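Local coordinates for protein CalU16 (Micromonospora echinospora, PDB 4FPW) that probably protects its producer from the enediyne antibiotic calicheamicin by self-sacrifice, and belongs to the AHA1 family, at residues I24-Y29 against L108-H113; A31-V36 against L100-D105. One frame throughout, in Å; residues are numbered along the deposited sequence.

Contact 1: residues I24-Y29 against L108-H113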
ATOM      1  N   ILE A  24      -1.909  -8.059   2.777  1.00 46.76           N
ATOM      2  CA  ILE A  24      -0.470  -7.959   2.988  1.00 46.57           C
ATOM      3  C   ILE A  24       0.246  -8.380   1.713  1.00 46.46           C
ATOM      4  O   ILE A  24       0.086  -9.506   1.247  1.00 48.93           O
ATOM      5  CB  ILE A  24      -0.010  -8.823   4.176  1.00 47.17           C
ATOM      6  CG1 ILE A  24      -0.491  -8.214   5.498  1.00 47.58           C
ATOM      7  CG2 ILE A  24       1.509  -8.914   4.212  1.00 48.05           C
ATOM      8  CD1 ILE A  24      -0.417  -9.159   6.683  1.00 47.73           C
ATOM      9  N   ILE A  25       1.038  -7.464   1.165  1.00 44.68           N
ATOM     10  CA  ILE A  25       1.722  -7.666  -0.085  1.00 44.34           C
ATOM     11  C   ILE A  25       3.199  -7.620   0.207  1.00 47.50           C
ATOM     12  O   ILE A  25       3.667  -6.675   0.848  1.00 46.81           O
ATOM     13  CB  ILE A  25       1.346  -6.578  -1.088  1.00 43.06           C
ATOM     14  CG1 ILE A  25      -0.057  -6.849  -1.619  1.00 42.39           C
ATOM     15  CG2 ILE A  25       2.336  -6.510  -2.250  1.00 43.32           C
ATOM     16  CD1 ILE A  25      -0.677  -5.637  -2.277  1.00 43.35           C
ATOM     17  N   ARG A  26       3.912  -8.653  -0.253  1.00 49.04           N
ATOM     18  CA  ARG A  26       5.344  -8.766  -0.046  1.00 50.71           C
ATOM     19  C   ARG A  26       6.023  -8.893  -1.386  1.00 51.38           C
ATOM     20  O   ARG A  26       5.661  -9.746  -2.207  1.00 52.60           O
ATOM     21  CB  ARG A  26       5.686  -9.989   0.802  1.00 54.28           C
ATOM     22  CG  ARG A  26       4.870 -10.124   2.090  1.00 55.64           C
ATOM     23  CD  ARG A  26       5.513 -11.141   3.020  1.00 56.98           C
ATOM     24  NE  ARG A  26       4.895 -11.151   4.345  1.00 58.58           N
ATOM     25  CZ  ARG A  26       3.968 -12.012   4.770  1.00 59.71           C
ATOM     26  NH1 ARG A  26       3.496 -12.991   3.993  1.00 61.34           N
ATOM     27  NH2 ARG A  26       3.508 -11.895   6.010  1.00 59.84           N
ATOM     28  N   GLN A  27       7.009  -8.033  -1.593  1.00 49.95           N
ATOM     29  CA  GLN A  27       7.751  -7.964  -2.823  1.00 49.21           C
ATOM     30  C   GLN A  27       9.168  -7.602  -2.483  1.00 50.92           C
ATOM     31  O   GLN A  27       9.421  -6.767  -1.601  1.00 48.87           O
ATOM     32  CB  GLN A  27       7.198  -6.885  -3.719  1.00 49.46           C
ATOM     33  CG  GLN A  27       5.757  -7.098  -4.138  1.00 49.69           C
ATOM     34  CD  GLN A  27       5.326  -6.061  -5.143  1.00 50.94           C
ATOM     35  OE1 GLN A  27       5.435  -4.865  -4.883  1.00 51.63           O
ATOM     36  NE2 GLN A  27       4.830  -6.506  -6.295  1.00 51.23           N
ATOM     37  N   ARG A  28      10.095  -8.234  -3.192  1.00 52.64           N
ATOM     38  CA  ARG A  28      11.487  -8.008  -2.952  1.00 53.94           C
ATOM     39  C   ARG A  28      11.993  -7.136  -4.079  1.00 54.30           C
ATOM     40  O   ARG A  28      11.619  -7.340  -5.237  1.00 54.46           O
ATOM     41  CB  ARG A  28      12.227  -9.336  -2.905  1.00 57.13           C
ATOM     42  CG  ARG A  28      13.350  -9.321  -1.894  1.00 60.58           C
ATOM     43  CD  ARG A  28      14.432 -10.316  -2.234  1.00 64.57           C
ATOM     44  NE  ARG A  28      15.746  -9.734  -2.016  1.00 66.92           N
ATOM     45  CZ  ARG A  28      16.883 -10.322  -2.360  1.00 72.50           C
ATOM     46  NH1 ARG A  28      16.866 -11.525  -2.938  1.00 74.89           N
ATOM     47  NH2 ARG A  28      18.047  -9.705  -2.131  1.00 73.09           N
ATOM     48  N   TYR A  29      12.815  -6.147  -3.743  1.00 53.91           N
ATOM     49  CA  TYR A  29      13.461  -5.340  -4.767  1.00 54.63           C
ATOM     50  C   TYR A  29      14.956  -5.364  -4.615  1.00 55.75           C
ATOM     51  O   TYR A  29      15.501  -5.456  -3.512  1.00 54.40           O
ATOM     52  CB  TYR A  29      12.978  -3.895  -4.760  1.00 54.99           C
ATOM     53  CG  TYR A  29      11.484  -3.773  -4.905  1.00 55.61           C
ATOM     54  CD1 TYR A  29      10.877  -3.819  -6.158  1.00 56.57           C
ATOM     55  CD2 TYR A  29      10.679  -3.626  -3.791  1.00 53.44           C
ATOM     56  CE1 TYR A  29       9.512  -3.719  -6.286  1.00 54.68           C
ATOM     57  CE2 TYR A  29       9.318  -3.531  -3.909  1.00 52.99           C
ATOM     58  CZ  TYR A  29       8.737  -3.574  -5.153  1.00 53.73           C
ATOM     59  OH  TYR A  29       7.367  -3.464  -5.225  1.00 52.64           O
ATOM     60  N   LEU A 108      13.036  -6.128   1.285  1.00 52.37           N
ATOM     61  CA  LEU A 108      11.737  -6.834   1.286  1.00 51.28           C
ATOM     62  C   LEU A 108      10.591  -5.879   1.652  1.00 49.96           C
ATOM     63  O   LEU A 108      10.239  -5.722   2.817  1.00 51.16           O
ATOM     64  CB  LEU A 108      11.712  -8.068   2.224  1.00 50.84           C
ATOM     65  CG  LEU A 108      10.292  -8.691   2.440  1.00 49.74           C
ATOM     66  CD1 LEU A 108       9.636  -9.065   1.123  1.00 48.64           C
ATOM     67  CD2 LEU A 108      10.231  -9.891   3.377  1.00 51.02           C
ATOM     68  N   LEU A 109       9.992  -5.253   0.654  1.00 49.08           N
ATOM     69  CA  LEU A 109       8.876  -4.350   0.916  1.00 47.29           C
ATOM     70  C   LEU A 109       7.711  -5.126   1.489  1.00 48.07           C
ATOM     71  O   LEU A 109       7.491  -6.271   1.102  1.00 49.91           O
ATOM     72  CB  LEU A 109       8.456  -3.640  -0.368  1.00 46.22           C
ATOM     73  CG  LEU A 109       7.165  -2.822  -0.332  1.00 44.52           C
ATOM     74  CD1 LEU A 109       7.323  -1.567  -1.156  1.00 44.57           C
ATOM     75  CD2 LEU A 109       5.965  -3.602  -0.845  1.00 44.68           C
ATOM     76  N   GLU A 110       6.976  -4.514   2.420  1.00 46.68           N
ATOM     77  CA  GLU A 110       5.718  -5.073   2.894  1.00 46.48           C
ATOM     78  C   GLU A 110       4.682  -3.972   3.004  1.00 46.13           C
ATOM     79  O   GLU A 110       4.891  -2.975   3.700  1.00 46.15           O
ATOM     80  CB  GLU A 110       5.875  -5.789   4.248  1.00 49.03           C
ATOM     81  CG  GLU A 110       6.572  -7.141   4.124  1.00 51.60           C
ATOM     82  CD  GLU A 110       6.429  -8.050   5.334  1.00 52.03           C
ATOM     83  OE1 GLU A 110       7.420  -8.761   5.630  1.00 53.22           O
ATOM     84  OE2 GLU A 110       5.337  -8.088   5.952  1.00 51.32           O
ATOM     85  N   LEU A 111       3.567  -4.156   2.310  1.00 43.55           N
ATOM     86  CA  LEU A 111       2.509  -3.183   2.335  1.00 42.33           C
ATOM     87  C   LEU A 111       1.220  -3.816   2.781  1.00 42.99           C
ATOM     88  O   LEU A 111       0.686  -4.694   2.090  1.00 41.43           O
ATOM     89  CB  LEU A 111       2.317  -2.517   0.985  1.00 41.68           C
ATOM     90  CG  LEU A 111       1.379  -1.306   1.089  1.00 40.60           C
ATOM     91  CD1 LEU A 111       1.881  -0.207   0.179  1.00 41.17           C
ATOM     92  CD2 LEU A 111      -0.061  -1.650   0.743  1.00 40.39           C
ATOM     93  N   GLU A 112       0.720  -3.332   3.928  1.00 42.95           N
ATOM     94  CA  GLU A 112      -0.475  -3.862   4.562  1.00 43.50           C
ATOM     95  C   GLU A 112      -1.512  -2.775   4.716  1.00 43.70           C
ATOM     96  O   GLU A 112      -1.265  -1.746   5.352  1.00 44.63           O
ATOM     97  CB  GLU A 112      -0.156  -4.442   5.945  1.00 44.95           C
ATOM     98  CG  GLU A 112      -1.395  -4.970   6.661  1.00 44.93           C
ATOM     99  CD  GLU A 112      -1.106  -5.722   7.941  1.00 45.69           C
ATOM    100  OE1 GLU A 112       0.053  -5.739   8.418  1.00 47.57           O
ATOM    101  OE2 GLU A 112      -2.063  -6.317   8.465  1.00 44.77           O
ATOM    102  N   HIS A 113      -2.672  -3.032   4.138  1.00 44.08           N
ATOM    103  CA  HIS A 113      -3.824  -2.166   4.229  1.00 43.48           C
ATOM    104  C   HIS A 113      -4.876  -2.944   4.995  1.00 43.72           C
ATOM    105  O   HIS A 113      -5.283  -4.032   4.581  1.00 42.14           O
ATOM    106  CB  HIS A 113      -4.327  -1.839   2.831  1.00 43.98           C
ATOM    107  CG  HIS A 113      -5.311  -0.709   2.773  1.00 45.73           C
ATOM    108  ND1 HIS A 113      -5.357   0.169   1.713  1.00 46.79           N
ATOM    109  CD2 HIS A 113      -6.286  -0.315   3.624  1.00 44.58           C
ATOM    110  CE1 HIS A 113      -6.325   1.043   1.899  1.00 45.04           C
ATOM    111  NE2 HIS A 113      -6.899   0.775   3.054  1.00 44.81           N
TER
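Ile25 and Leu111 exchange both of their backbone hydrogen bonds across neighbouring antiparallel strands, 20-29 and 106-115, in the curved sheet of a Bet v 1-like (helix-grip) fold. Leu111 N reaches Ile25 O at 2.9 Å and nearly straight, with 167° at the hydrogen. The next hydrogen-bonded pair, Gln27 and Leu109, is less even: Gln27 N to Leu109 O is 3.3 Å, and the return bond from Leu109 N is weak because it is strongly bent (123°). CA-H...O contacts fill in between, the shortest from Glu110 CA to Ile25 O at 3.3 Å.

The face that carries Ile24, Arg26, Arg28, Leu108, Glu110 and Glu112 is mixed, with charged side chains interleaved with Ile24 and Leu108. Arg26 and Glu110 run side by side in the same direction, their guanidinium and carboxylate planes almost perpendicular (89°). Their salt bridge is weak, NE to OE2 at 3.5 Å; the stronger partners are Glu7 for Arg26 and Arg99 for Glu110. Ile24 CG2 covers one face of the guanidinium, towards its rim. The first torsion of Ile24 turns CG1 beside the backbone N, where it runs alongside Glu112, 3.5 Å from CD of a carboxylate that also pairs with Arg99.

On the other face Ile25 and Gln27 touch Leu132 and Leu111 touches Trp128, both on the long helix 118-138. Tyr29 turns the edge of its ring to Leu109, with CB of that leucine close to the ring plane and 3.6 Å from CE2.

Contact 2: residues A31-V36 against L100-D105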
ATOM      1  N   ALA A  31      17.011  -3.064  -5.096  1.00 56.01           N
ATOM      2  CA  ALA A  31      17.542  -1.746  -4.797  1.00 54.74           C
ATOM      3  C   ALA A  31      17.694  -1.706  -3.292  1.00 53.98           C
ATOM      4  O   ALA A  31      17.128  -2.536  -2.603  1.00 53.10           O
ATOM      5  CB  ALA A  31      16.592  -0.672  -5.275  1.00 53.18           C
ATOM      6  N   PRO A  32      18.488  -0.774  -2.772  1.00 55.04           N
ATOM      7  CA  PRO A  32      18.619  -0.800  -1.325  1.00 56.20           C
ATOM      8  C   PRO A  32      17.483  -0.056  -0.621  1.00 56.54           C
ATOM      9  O   PRO A  32      16.725   0.675  -1.256  1.00 58.21           O
ATOM     10  CB  PRO A  32      19.991  -0.163  -1.069  1.00 57.48           C
ATOM     11  CG  PRO A  32      20.339   0.597  -2.311  1.00 57.74           C
ATOM     12  CD  PRO A  32      19.527   0.029  -3.439  1.00 57.23           C
ATOM     13  N   VAL A  33      17.377  -0.281   0.686  1.00 57.45           N
ATOM     14  CA  VAL A  33      16.334   0.287   1.556  1.00 56.12           C
ATOM     15  C   VAL A  33      16.108   1.789   1.393  1.00 55.66           C
ATOM     16  O   VAL A  33      14.964   2.233   1.300  1.00 56.09           O
ATOM     17  CB  VAL A  33      16.672  -0.014   3.035  1.00 56.68           C
ATOM     18  CG1 VAL A  33      15.950   0.929   3.994  1.00 56.86           C
ATOM     19  CG2 VAL A  33      16.350  -1.465   3.361  1.00 56.93           C
ATOM     20  N   ASP A  34      17.187   2.567   1.380  1.00 56.75           N
ATOM     21  CA  ASP A  34      17.074   4.027   1.240  1.00 57.42           C
ATOM     22  C   ASP A  34      16.328   4.412  -0.024  1.00 54.88           C
ATOM     23  O   ASP A  34      15.327   5.121   0.014  1.00 52.97           O
ATOM     24  CB  ASP A  34      18.449   4.703   1.207  1.00 59.23           C
ATOM     25  CG  ASP A  34      18.967   5.024   2.575  1.00 63.60           C
ATOM     26  OD1 ASP A  34      19.350   6.198   2.794  1.00 66.89           O
ATOM     27  OD2 ASP A  34      18.990   4.110   3.433  1.00 67.10           O
ATOM     28  N   GLU A  35      16.855   3.933  -1.141  1.00 55.67           N
ATOM     29  CA  GLU A  35      16.339   4.258  -2.464  1.00 55.23           C
ATOM     30  C   GLU A  35      14.867   3.906  -2.540  1.00 52.15           C
ATOM     31  O   GLU A  35      14.086   4.660  -3.094  1.00 51.48           O
ATOM     32  CB  GLU A  35      17.113   3.500  -3.549  1.00 56.97           C
ATOM     33  CG  GLU A  35      18.588   3.887  -3.641  1.00 60.71           C
ATOM     34  CD  GLU A  35      19.360   3.118  -4.708  1.00 62.73           C
ATOM     35  OE1 GLU A  35      18.774   2.764  -5.755  1.00 62.78           O
ATOM     36  OE2 GLU A  35      20.568   2.865  -4.501  1.00 66.30           O
ATOM     37  N   VAL A  36      14.496   2.766  -1.969  1.00 50.90           N
ATOM     38  CA  VAL A  36      13.114   2.322  -1.989  1.00 50.19           C
ATOM     39  C   VAL A  36      12.292   3.234  -1.076  1.00 50.10           C
ATOM     40  O   VAL A  36      11.194   3.632  -1.437  1.00 48.76           O
ATOM     41  CB  VAL A  36      12.983   0.849  -1.554  1.00 50.86           C
ATOM     42  CG1 VAL A  36      11.531   0.415  -1.555  1.00 48.99           C
ATOM     43  CG2 VAL A  36      13.794  -0.065  -2.466  1.00 52.28           C
ATOM     44  N   LEU A 100       9.819  -1.596   5.143  1.00 48.93           N
ATOM     45  CA  LEU A 100      10.941  -1.989   4.318  1.00 50.09           C
ATOM     46  C   LEU A 100      11.993  -2.618   5.220  1.00 54.03           C
ATOM     47  O   LEU A 100      12.391  -2.012   6.225  1.00 56.36           O
ATOM     48  CB  LEU A 100      11.542  -0.774   3.619  1.00 48.92           C
ATOM     49  CG  LEU A 100      10.598   0.113   2.818  1.00 47.90           C
ATOM     50  CD1 LEU A 100      11.357   1.249   2.157  1.00 48.53           C
ATOM     51  CD2 LEU A 100       9.836  -0.693   1.778  1.00 47.81           C
ATOM     52  N   SER A 101      12.439  -3.824   4.871  1.00 54.32           N
ATOM     53  CA  SER A 101      13.524  -4.490   5.593  1.00 56.02           C
ATOM     54  C   SER A 101      14.647  -4.832   4.634  1.00 58.35           C
ATOM     55  O   SER A 101      14.403  -5.129   3.460  1.00 55.68           O
ATOM     56  CB  SER A 101      13.026  -5.768   6.282  1.00 56.83           C
ATOM     57  OG  SER A 101      12.040  -6.441   5.504  1.00 54.69           O
ATOM     58  N   GLU A 102      15.876  -4.777   5.136  1.00 62.26           N
ATOM     59  CA  GLU A 102      17.019  -5.203   4.357  1.00 67.24           C
ATOM     60  C   GLU A 102      16.997  -6.716   4.231  1.00 70.45           C
ATOM     61  O   GLU A 102      16.756  -7.437   5.202  1.00 69.41           O
ATOM     62  CB  GLU A 102      18.336  -4.798   5.014  1.00 70.60           C
ATOM     63  CG  GLU A 102      18.602  -3.306   5.094  1.00 70.77           C
ATOM     64  CD  GLU A 102      19.969  -3.023   5.692  1.00 74.64           C
ATOM     65  OE1 GLU A 102      20.974  -3.536   5.146  1.00 75.97           O
ATOM     66  OE2 GLU A 102      20.045  -2.307   6.718  1.00 74.83           O
ATOM     67  N   GLU A 103      17.217  -7.177   3.010  1.00 75.02           N
ATOM     68  CA  GLU A 103      17.609  -8.546   2.743  1.00 79.06           C
ATOM     69  C   GLU A 103      18.841  -8.405   1.863  1.00 79.02           C
ATOM     70  O   GLU A 103      18.732  -8.025   0.694  1.00 78.25           O
ATOM     71  CB  GLU A 103      16.477  -9.289   2.035  1.00 81.09           C
ATOM     72  CG  GLU A 103      16.794 -10.730   1.648  1.00 84.49           C
ATOM     73  CD  GLU A 103      15.688 -11.339   0.801  1.00 85.72           C
ATOM     74  OE1 GLU A 103      14.532 -10.855   0.901  1.00 81.48           O
ATOM     75  OE2 GLU A 103      15.972 -12.289   0.032  1.00 86.18           O
ATOM     76  N   GLY A 104      20.009  -8.649   2.449  1.00 81.95           N
ATOM     77  CA  GLY A 104      21.293  -8.403   1.779  1.00 85.15           C
ATOM     78  C   GLY A 104      21.386  -7.016   1.157  1.00 84.87           C
ATOM     79  O   GLY A 104      21.020  -6.009   1.781  1.00 86.16           O
ATOM     80  N   ASP A 105      21.853  -6.973  -0.090  1.00 82.64           N
ATOM     81  CA  ASP A 105      21.957  -5.722  -0.856  1.00 79.07           C
ATOM     82  C   ASP A 105      20.603  -5.120  -1.292  1.00 74.01           C
ATOM     83  O   ASP A 105      20.574  -4.008  -1.838  1.00 75.58           O
ATOM     84  CB  ASP A 105      22.851  -5.937  -2.088  1.00 80.68           C
ATOM     85  CG  ASP A 105      22.396  -7.115  -2.963  1.00 81.21           C
ATOM     86  OD1 ASP A 105      21.491  -7.873  -2.549  1.00 75.72           O
ATOM     87  OD2 ASP A 105      22.964  -7.292  -4.065  1.00 84.47           O
TER
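Asp105 O sits over one face of the Pro32 ring, almost directly above Pro32 CA at 3.8 Å, with CB of the proline slightly farther away. The flat peptide between Ser101 and Glu102 receives a methyl on one of its faces: Val33 CG2 lies above it, 3.8 Å from Glu102 N. The same methyl presses on Glu102 CG at 3.4 Å, the two side chains crossing at about a right angle. Val33 CG2 comes to this position because it stands anti to its own carbonyl carbon, on the side of the backbone N.

Pro32 is the N-cap residue of helix 33-41, and its carbonyl accepts a hydrogen bond from Val36 N. The contact therefore sets the first turn of this helix against the end of strand 94-103. In Bet v 1-like folds a pair of short helices leaves a sheet strand; here helices 33-41 and 43-49 follow strand 20-29.

Deeper in, Leu100 carries the contact: its CD1 meets Val36 CG1 at 3.8 Å, and CD2 also touches that methyl. CD1 approaches Val33 O as well. On the sheet side, Thr107 lies against both valines, and Leu100 packs on Leu109 of strand 106-115.

Overall arrangement
From the N terminus, the chain first runs through strand 7-15 and turns into strand 20-29, whose second half enters contact 1. It passes directly into the start of helix 33-41, the first side of contact 2. Further helix and strand segments follow before strand 94-103 returns to that helix, closing contact 2 over an inner loop. A tight turn then leads to strand 106-115, which closes contact 1 around the outside, so contact 2 nests within contact 1. The two centres lie about 12 Å apart and are joined directly: Arg28 forms a salt bridge with Glu103, and Leu108 N probably donates a hydrogen bond to Ser101 O. Together they tie strands 20-29, 106-115 and 94-103 to helix 33-41.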